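Local coordinates for protein geranyltranstransferase (Campylobacter jejuni, PDB 3NPK) that probably catalyses the head-to-tail condensation of geranyl diphosphate with isopentenyl diphosphate to make farnesyl diphosphate, releasing pyrophosphate, at residues 29-34 / 110-115; 71-76 / 90-95. All coordinates share one frame; numbering follows the deposited sequence.

Contact 1 of 2, residues 29-34 / 110-115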
ATOM      1  N   GLU A  29     -14.893  11.188  -5.976  1.00 10.87           N
ATOM      2  CA  GLU A  29     -15.285  12.075  -4.894  1.00 10.76           C
ATOM      3  C   GLU A  29     -14.915  11.471  -3.537  1.00 11.58           C
ATOM      4  O   GLU A  29     -14.433  12.177  -2.640  1.00 12.55           O
ATOM      5  CB  GLU A  29     -16.789  12.369  -4.977  1.00 13.36           C
ATOM      6  CG  GLU A  29     -17.140  13.353  -6.084  1.00 15.74           C
ATOM      7  CD  GLU A  29     -17.319  12.714  -7.459  1.00 19.09           C
ATOM      8  OE1 GLU A  29     -17.142  11.489  -7.600  1.00 18.55           O
ATOM      9  OE2 GLU A  29     -17.651  13.458  -8.419  1.00 23.02           O
ATOM     10  N   ALA A  30     -15.114  10.163  -3.393  1.00 11.55           N
ATOM     11  CA  ALA A  30     -14.782   9.489  -2.140  1.00 11.39           C
ATOM     12  C   ALA A  30     -13.267   9.489  -1.884  1.00 11.45           C
ATOM     13  O   ALA A  30     -12.827   9.644  -0.747  1.00 14.63           O
ATOM     14  CB  ALA A  30     -15.310   8.075  -2.170  1.00 11.90           C
ATOM     15  N   LEU A  31     -12.482   9.316  -2.943  1.00 11.24           N
ATOM     16  CA  LEU A  31     -11.017   9.406  -2.846  1.00 12.81           C
ATOM     17  C   LEU A  31     -10.578  10.773  -2.338  1.00 13.01           C
ATOM     18  O   LEU A  31      -9.653  10.885  -1.526  1.00 14.24           O
ATOM     19  CB  LEU A  31     -10.366   9.152  -4.220  1.00 13.26           C
ATOM     20  CG  LEU A  31     -10.187   7.708  -4.719  1.00 14.19           C
ATOM     21  CD1 LEU A  31      -9.896   7.658  -6.218  1.00 14.98           C
ATOM     22  CD2 LEU A  31      -9.071   6.994  -3.932  1.00 14.43           C
ATOM     23  N   ALA A  32     -11.216  11.821  -2.848  1.00 11.83           N
ATOM     24  CA  ALA A  32     -10.811  13.191  -2.537  1.00 12.83           C
ATOM     25  C   ALA A  32     -11.308  13.670  -1.177  1.00 12.96           C
ATOM     26  O   ALA A  32     -10.697  14.520  -0.558  1.00 13.26           O
ATOM     27  CB  ALA A  32     -11.308  14.141  -3.627  1.00 13.77           C
ATOM     28  N   LEU A  33     -12.428  13.122  -0.725  1.00 13.65           N
ATOM     29  CA  LEU A  33     -13.175  13.719   0.373  1.00 14.50           C
ATOM     30  C   LEU A  33     -12.333  13.960   1.625  1.00 13.08           C
ATOM     31  O   LEU A  33     -12.304  15.065   2.160  1.00 13.91           O
ATOM     32  CB  LEU A  33     -14.379  12.837   0.709  1.00 17.10           C
ATOM     33  CG  LEU A  33     -15.464  13.457   1.582  1.00 21.11           C
ATOM     34  CD1 LEU A  33     -16.099  14.641   0.848  1.00 22.19           C
ATOM     35  CD2 LEU A  33     -16.510  12.412   1.944  1.00 23.29           C
HETATM   36  N   MSE A  34     -11.655  12.926   2.111  1.00 13.03           N
HETATM   37  CA  MSE A  34     -10.881  13.062   3.338  1.00 14.73           C
HETATM   38  C   MSE A  34      -9.595  13.842   3.154  1.00 13.94           C
HETATM   39  O   MSE A  34      -9.110  14.471   4.100  1.00 15.94           O
HETATM   40  CB  MSE A  34     -10.569  11.702   3.953  1.00 18.42           C
HETATM   41  CG  MSE A  34     -11.625  11.187   4.878  1.00 22.62           C
HETATM   42 SE   MSE A  34     -12.122  12.397   6.380  1.00 26.84          SE
HETATM   43  CE  MSE A  34     -13.850  11.581   6.743  1.00 25.04           C
ATOM     44  N   GLY A 110      -9.272   3.516   1.228  1.00  8.58           N
ATOM     45  CA  GLY A 110      -8.044   3.378   1.996  1.00  9.72           C
ATOM     46  C   GLY A 110      -7.018   2.525   1.250  1.00  8.81           C
ATOM     47  O   GLY A 110      -5.836   2.873   1.187  1.00  8.48           O
ATOM     48  N   ASP A 111      -7.467   1.407   0.682  1.00  8.56           N
ATOM     49  CA  ASP A 111      -6.573   0.523  -0.078  1.00  8.63           C
ATOM     50  C   ASP A 111      -5.944   1.300  -1.233  1.00  8.07           C
ATOM     51  O   ASP A 111      -4.727   1.213  -1.468  1.00  8.97           O
ATOM     52  CB  ASP A 111      -7.318  -0.695  -0.630  1.00  9.58           C
ATOM     53  CG  ASP A 111      -7.713  -1.686   0.457  1.00  9.70           C
ATOM     54  OD1 ASP A 111      -7.241  -1.556   1.603  1.00 10.31           O
ATOM     55  OD2 ASP A 111      -8.505  -2.592   0.168  1.00 11.02           O
ATOM     56  N   ALA A 112      -6.775   2.052  -1.959  1.00  8.05           N
ATOM     57  CA  ALA A 112      -6.288   2.876  -3.067  1.00  7.85           C
ATOM     58  C   ALA A 112      -5.220   3.866  -2.627  1.00  7.85           C
ATOM     59  O   ALA A 112      -4.214   4.035  -3.310  1.00  8.19           O
ATOM     60  CB  ALA A 112      -7.446   3.598  -3.751  1.00  8.89           C
ATOM     61  N   LEU A 113      -5.443   4.547  -1.504  1.00  8.08           N
ATOM     62  CA  LEU A 113      -4.511   5.586  -1.068  1.00  8.34           C
ATOM     63  C   LEU A 113      -3.181   4.983  -0.594  1.00  7.83           C
ATOM     64  O   LEU A 113      -2.129   5.589  -0.781  1.00  8.46           O
ATOM     65  CB  LEU A 113      -5.136   6.481   0.016  1.00  9.30           C
ATOM     66  CG  LEU A 113      -6.250   7.416  -0.488  1.00 10.20           C
ATOM     67  CD1 LEU A 113      -6.846   8.216   0.692  1.00 12.06           C
ATOM     68  CD2 LEU A 113      -5.767   8.352  -1.610  1.00 12.76           C
ATOM     69  N   ASN A 114      -3.241   3.816   0.049  1.00  7.59           N
ATOM     70  CA  ASN A 114      -2.041   3.092   0.469  1.00  7.11           C
ATOM     71  C   ASN A 114      -1.182   2.843  -0.776  1.00  7.92           C
ATOM     72  O   ASN A 114      -0.019   3.245  -0.848  1.00  8.64           O
ATOM     73  CB  ASN A 114      -2.498   1.781   1.134  1.00  8.08           C
ATOM     74  CG  ASN A 114      -1.367   0.972   1.764  1.00  8.74           C
ATOM     75  OD1 ASN A 114      -0.181   1.316   1.659  1.00  9.69           O
ATOM     76  ND2 ASN A 114      -1.746  -0.110   2.460  1.00  8.73           N
ATOM     77  N   THR A 115      -1.768   2.208  -1.786  1.00  7.33           N
ATOM     78  CA  THR A 115      -1.013   1.907  -3.013  1.00  7.59           C
ATOM     79  C   THR A 115      -0.605   3.178  -3.752  1.00  8.46           C
ATOM     80  O   THR A 115       0.508   3.268  -4.290  1.00  8.85           O
ATOM     81  CB  THR A 115      -1.842   1.000  -3.928  1.00  8.56           C
ATOM     82  OG1 THR A 115      -2.201  -0.172  -3.190  1.00  9.30           O
ATOM     83  CG2 THR A 115      -1.065   0.586  -5.176  1.00  9.14           C
TER
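Leu31 and Leu113 mark the nearest approach of the two helical segments, their CA atoms 7.8 Å apart where helix 27-37 passes helix 103-122. At that separation the backbones do not meet, and the gap is bridged by side chains, which together bury 126 Å². A single methyl group does most of the work. Leu31 holds CG beside its backbone N and anti to the carbonyl carbon (chi1 -80°), and from there its CD2 branch reaches across to the second helix. Leu31 CD2 lies 3.8 Å from Ala112 CB, which points toward the first helix, and 4.3 Å from Leu113 CD2, the branch of that leucine nearer to it. The one methyl thus sits against two successive residues of helix 103-122. Elsewhere, Leu113 also leans on Pro18 and on Tyr75 of helix 59-80. On the same turn of helix 103-122, Asn114 OD1 is hydrogen-bonded to Thr115 OG1 of the second subunit, and Ala112 packs on Val148 of that subunit. The contact itself is wholly apolar and non-directional, so it joins the two helices by fit and burial, while helix 103-122 meets the second subunit through polar groups as well as through Ala112.

Contact 2 of 2, residues 71-76 / 90-95. With PPV (pyrophosphate), chain C.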
ATOM      1  N   PHE A  71      -1.005  10.743   1.894  1.00  8.18           N
ATOM      2  CA  PHE A  71      -1.865   9.665   1.383  1.00  8.25           C
ATOM      3  C   PHE A  71      -1.855   8.498   2.368  1.00  8.30           C
ATOM      4  O   PHE A  71      -2.907   7.927   2.667  1.00  9.23           O
ATOM      5  CB  PHE A  71      -1.411   9.162   0.004  1.00  9.24           C
ATOM      6  CG  PHE A  71      -1.805  10.055  -1.166  1.00  9.91           C
ATOM      7  CD1 PHE A  71      -2.424  11.284  -0.987  1.00 10.08           C
ATOM      8  CD2 PHE A  71      -1.518   9.647  -2.452  1.00 10.84           C
ATOM      9  CE1 PHE A  71      -2.764  12.081  -2.087  1.00 10.38           C
ATOM     10  CE2 PHE A  71      -1.840  10.427  -3.555  1.00 11.87           C
ATOM     11  CZ  PHE A  71      -2.467  11.649  -3.369  1.00 10.47           C
ATOM     12  N   ILE A  72      -0.670   8.114   2.840  1.00  8.40           N
ATOM     13  CA  ILE A  72      -0.574   7.028   3.811  1.00  9.44           C
ATOM     14  C   ILE A  72      -1.324   7.408   5.060  1.00  8.99           C
ATOM     15  O   ILE A  72      -2.093   6.616   5.594  1.00 10.21           O
ATOM     16  CB  ILE A  72       0.895   6.749   4.206  1.00 10.99           C
ATOM     17  CG1 ILE A  72       1.618   6.071   3.039  1.00 12.59           C
ATOM     18  CG2 ILE A  72       0.984   5.936   5.538  1.00 11.26           C
ATOM     19  CD1 ILE A  72       1.098   4.679   2.729  1.00 13.34           C
ATOM     20  N   HIS A  73      -1.082   8.613   5.552  1.00  8.85           N
ATOM     21  CA  HIS A  73      -1.716   9.021   6.792  1.00  9.40           C
ATOM     22  C   HIS A  73      -3.244   9.017   6.653  1.00  8.90           C
ATOM     23  O   HIS A  73      -3.963   8.511   7.525  1.00  9.62           O
ATOM     24  CB  HIS A  73      -1.174  10.379   7.222  1.00 10.73           C
ATOM     25  CG  HIS A  73      -1.758  10.864   8.503  1.00 12.11           C
ATOM     26  ND1 HIS A  73      -2.442  12.053   8.614  1.00 14.95           N
ATOM     27  CD2 HIS A  73      -1.785  10.291   9.727  1.00 10.56           C
ATOM     28  CE1 HIS A  73      -2.841  12.208   9.866  1.00 13.00           C
ATOM     29  NE2 HIS A  73      -2.469  11.144  10.556  1.00 15.35           N
ATOM     30  N   THR A  74      -3.742   9.590   5.562  1.00  8.60           N
ATOM     31  CA  THR A  74      -5.188   9.620   5.348  1.00  8.38           C
ATOM     32  C   THR A  74      -5.781   8.218   5.209  1.00  8.09           C
ATOM     33  O   THR A  74      -6.851   7.940   5.782  1.00  9.35           O
ATOM     34  CB  THR A  74      -5.542  10.514   4.145  1.00  9.00           C
ATOM     35  OG1 THR A  74      -5.242  11.870   4.479  1.00 11.74           O
ATOM     36  CG2 THR A  74      -7.030  10.414   3.779  1.00  8.42           C
ATOM     37  N   TYR A  75      -5.110   7.330   4.468  1.00  8.43           N
ATOM     38  CA  TYR A  75      -5.633   5.956   4.352  1.00  7.96           C
ATOM     39  C   TYR A  75      -5.756   5.335   5.750  1.00  8.35           C
ATOM     40  O   TYR A  75      -6.756   4.681   6.076  1.00  9.51           O
ATOM     41  CB  TYR A  75      -4.808   5.079   3.381  1.00  8.10           C
ATOM     42  CG  TYR A  75      -4.115   3.879   4.021  1.00  8.09           C
ATOM     43  CD1 TYR A  75      -4.842   2.773   4.461  1.00  8.54           C
ATOM     44  CD2 TYR A  75      -2.727   3.847   4.159  1.00  8.62           C
ATOM     45  CE1 TYR A  75      -4.221   1.694   5.051  1.00  8.68           C
ATOM     46  CE2 TYR A  75      -2.091   2.754   4.733  1.00  8.63           C
ATOM     47  CZ  TYR A  75      -2.842   1.691   5.187  1.00  7.89           C
ATOM     48  OH  TYR A  75      -2.244   0.603   5.782  1.00  9.66           O
ATOM     49  N   SER A  76      -4.773   5.591   6.605  1.00  8.00           N
ATOM     50  CA  SER A  76      -4.772   4.963   7.920  1.00  8.56           C
ATOM     51  C   SER A  76      -5.939   5.463   8.756  1.00  8.34           C
ATOM     52  O   SER A  76      -6.537   4.694   9.515  1.00 10.58           O
ATOM     53  CB  SER A  76      -3.426   5.176   8.636  1.00  8.84           C
ATOM     54  OG  SER A  76      -3.302   6.468   9.206  1.00 11.80           O
ATOM     55  N   PHE A  90     -17.467  10.623  12.548  1.00 19.56           N
ATOM     56  CA  PHE A  90     -16.931  11.857  11.973  1.00 19.83           C
ATOM     57  C   PHE A  90     -15.410  11.886  12.021  1.00 17.97           C
ATOM     58  O   PHE A  90     -14.796  11.299  12.915  1.00 19.55           O
ATOM     59  CB  PHE A  90     -17.448  13.074  12.740  1.00 21.65           C
ATOM     60  CG  PHE A  90     -18.934  13.218  12.703  1.00 24.43           C
ATOM     61  CD1 PHE A  90     -19.548  13.905  11.674  1.00 25.05           C
ATOM     62  CD2 PHE A  90     -19.723  12.653  13.695  1.00 25.73           C
ATOM     63  CE1 PHE A  90     -20.921  14.030  11.633  1.00 26.72           C
ATOM     64  CE2 PHE A  90     -21.093  12.776  13.660  1.00 26.83           C
ATOM     65  CZ  PHE A  90     -21.694  13.469  12.628  1.00 27.32           C
ATOM     66  N   ARG A  91     -14.815  12.580  11.055  1.00 16.92           N
ATOM     67  CA  ARG A  91     -13.366  12.781  10.991  1.00 17.45           C
ATOM     68  C   ARG A  91     -13.116  14.068  10.200  1.00 18.23           C
ATOM     69  O   ARG A  91     -13.749  14.300   9.177  1.00 18.97           O
ATOM     70  CB  ARG A  91     -12.694  11.587  10.304  1.00 18.08           C
ATOM     71  CG  ARG A  91     -11.237  11.808   9.861  1.00 19.82           C
ATOM     72  CD  ARG A  91     -10.272  11.802  11.016  1.00 20.87           C
ATOM     73  NE  ARG A  91     -10.124  10.466  11.578  1.00 21.21           N
ATOM     74  CZ  ARG A  91      -9.220  10.142  12.493  1.00 22.49           C
ATOM     75  NH1 ARG A  91      -9.176   8.900  12.949  1.00 23.70           N
ATOM     76  NH2 ARG A  91      -8.360  11.055  12.950  1.00 23.10           N
ATOM     77  N   ARG A  92     -12.212  14.910  10.685  1.00 18.40           N
ATOM     78  CA  ARG A  92     -11.874  16.162   9.998  1.00 19.09           C
ATOM     79  C   ARG A  92     -13.111  17.021   9.692  1.00 21.10           C
ATOM     80  O   ARG A  92     -13.173  17.737   8.683  1.00 22.43           O
ATOM     81  CB  ARG A  92     -11.058  15.875   8.732  1.00 18.53           C
ATOM     82  CG  ARG A  92      -9.649  15.390   9.041  1.00 17.37           C
ATOM     83  CD  ARG A  92      -8.942  14.847   7.806  1.00 15.54           C
ATOM     84  NE  ARG A  92      -7.531  14.588   8.078  1.00 15.35           N
ATOM     85  CZ  ARG A  92      -6.692  14.045   7.196  1.00 15.60           C
ATOM     86  NH1 ARG A  92      -7.119  13.720   5.977  1.00 14.93           N
ATOM     87  NH2 ARG A  92      -5.431  13.820   7.525  1.00 16.36           N
ATOM     88  N   GLY A  93     -14.096  16.949  10.577  1.00 21.55           N
ATOM     89  CA  GLY A  93     -15.238  17.843  10.490  1.00 22.12           C
ATOM     90  C   GLY A  93     -16.381  17.380   9.603  1.00 22.24           C
ATOM     91  O   GLY A  93     -17.395  18.061   9.492  1.00 23.54           O
ATOM     92  N   ILE A  94     -16.225  16.223   8.974  1.00 21.15           N
ATOM     93  CA  ILE A  94     -17.264  15.673   8.112  1.00 20.47           C
ATOM     94  C   ILE A  94     -17.565  14.233   8.514  1.00 19.13           C
ATOM     95  O   ILE A  94     -16.800  13.627   9.264  1.00 18.98           O
ATOM     96  CB  ILE A  94     -16.830  15.706   6.630  1.00 21.60           C
ATOM     97  CG1 ILE A  94     -15.499  14.970   6.418  1.00 20.97           C
ATOM     98  CG2 ILE A  94     -16.710  17.146   6.146  1.00 23.25           C
ATOM     99  CD1 ILE A  94     -15.237  14.626   4.959  1.00 21.54           C
ATOM    100  N   PRO A  95     -18.685  13.677   8.026  1.00 18.64           N
ATOM    101  CA  PRO A  95     -18.926  12.252   8.283  1.00 16.83           C
ATOM    102  C   PRO A  95     -17.813  11.393   7.705  1.00 15.68           C
ATOM    103  O   PRO A  95     -17.191  11.743   6.709  1.00 16.91           O
ATOM    104  CB  PRO A  95     -20.243  11.973   7.553  1.00 17.25           C
ATOM    105  CG  PRO A  95     -20.939  13.304   7.533  1.00 18.49           C
ATOM    106  CD  PRO A  95     -19.825  14.318   7.346  1.00 18.90           C
TER
HETATM  107  O11 PPV C 290      -4.008  12.394  13.800  1.00 34.36           O
HETATM  108  P1  PPV C 290      -3.651  13.944  13.361  1.00 30.95           P
HETATM  109  O21 PPV C 290      -3.685  14.957  14.657  1.00 31.94           O
HETATM  110  O31 PPV C 290      -2.316  14.011  12.767  1.00 32.36           O
HETATM  111  OPP PPV C 290      -4.874  14.395  12.365  1.00 25.85           O
HETATM  112  P2  PPV C 290      -4.821  15.308  11.006  1.00 20.72           P
HETATM  113  O12 PPV C 290      -6.419  15.412  10.609  1.00 21.31           O
HETATM  114  O22 PPV C 290      -4.088  14.502   9.800  1.00 20.20           O
HETATM  115  O32 PPV C 290      -4.251  16.644  11.251  1.00 20.76           O
HETATM  116  O   HOH W   1      -3.782  14.020   5.042  1.00 16.27           O
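The pyrophosphate pocket, where His73 on helix 59-80 and Arg92 on a small beta-hairpin approach the same ligand, is consistent with the isopentenyl diphosphate site of related prenyl synthases. Arg92 stands in the type I' turn running from Arg91 to Ile94, and its side chain is extended from CG to NE, carrying the guanidinium from the hairpin to the helix. Its NE donates almost straight to the pyrophosphate O12, at 2.9 Å and 175°. NH1 turns the other way and donates to Thr74 OG1 at 3.0 Å, with the hydroxyl close to the guanidinium plane. A water lies 2.7 Å from Thr74 OG1 and takes a bond from Arg92 NH2 at 3.0 Å, tying the two side chains together a second time. Gripped by threonine, water and ligand, the guanidinium has its rotation fixed for anion binding; Thr74, itself bonded to Glu70 O, acts as a second-shell support. The His73 ring lies obliquely to the guanidinium, their planes 56° apart. Lys40 N and Arg43 NH1 add further bonds to the pyrophosphate. Behind the site, Thr74 packs on Leu35 and Ile94 on Leu33 and Ala37, so that helix 27-37 backs both the helix and the hairpin.

How the contacts relate
Contacts 1 and 2 have centres about 9 Å apart, on the same side of the chain's centre. Along the sequence the order is 29-34, 71-76, 90-95, 110-115, so the pair forming contact 2 falls entirely between the partners of contact 1. A probable hydrogen bond of 2.8 Å from Arg92 NH1 to Met34 O joins them directly, giving the ligand-binding arginine a hold on helix 27-37. A second junction is Tyr75, whose CB packs 3.3 Å from Gly110 O. Helices 27-37, 59-80 and 103-122 and the hairpin thus form one continuous assembly: contact 2 holds part of the pyrophosphate pocket, segment 110-115 of contact 1 meets the second subunit, and Tyr75 touches that subunit too.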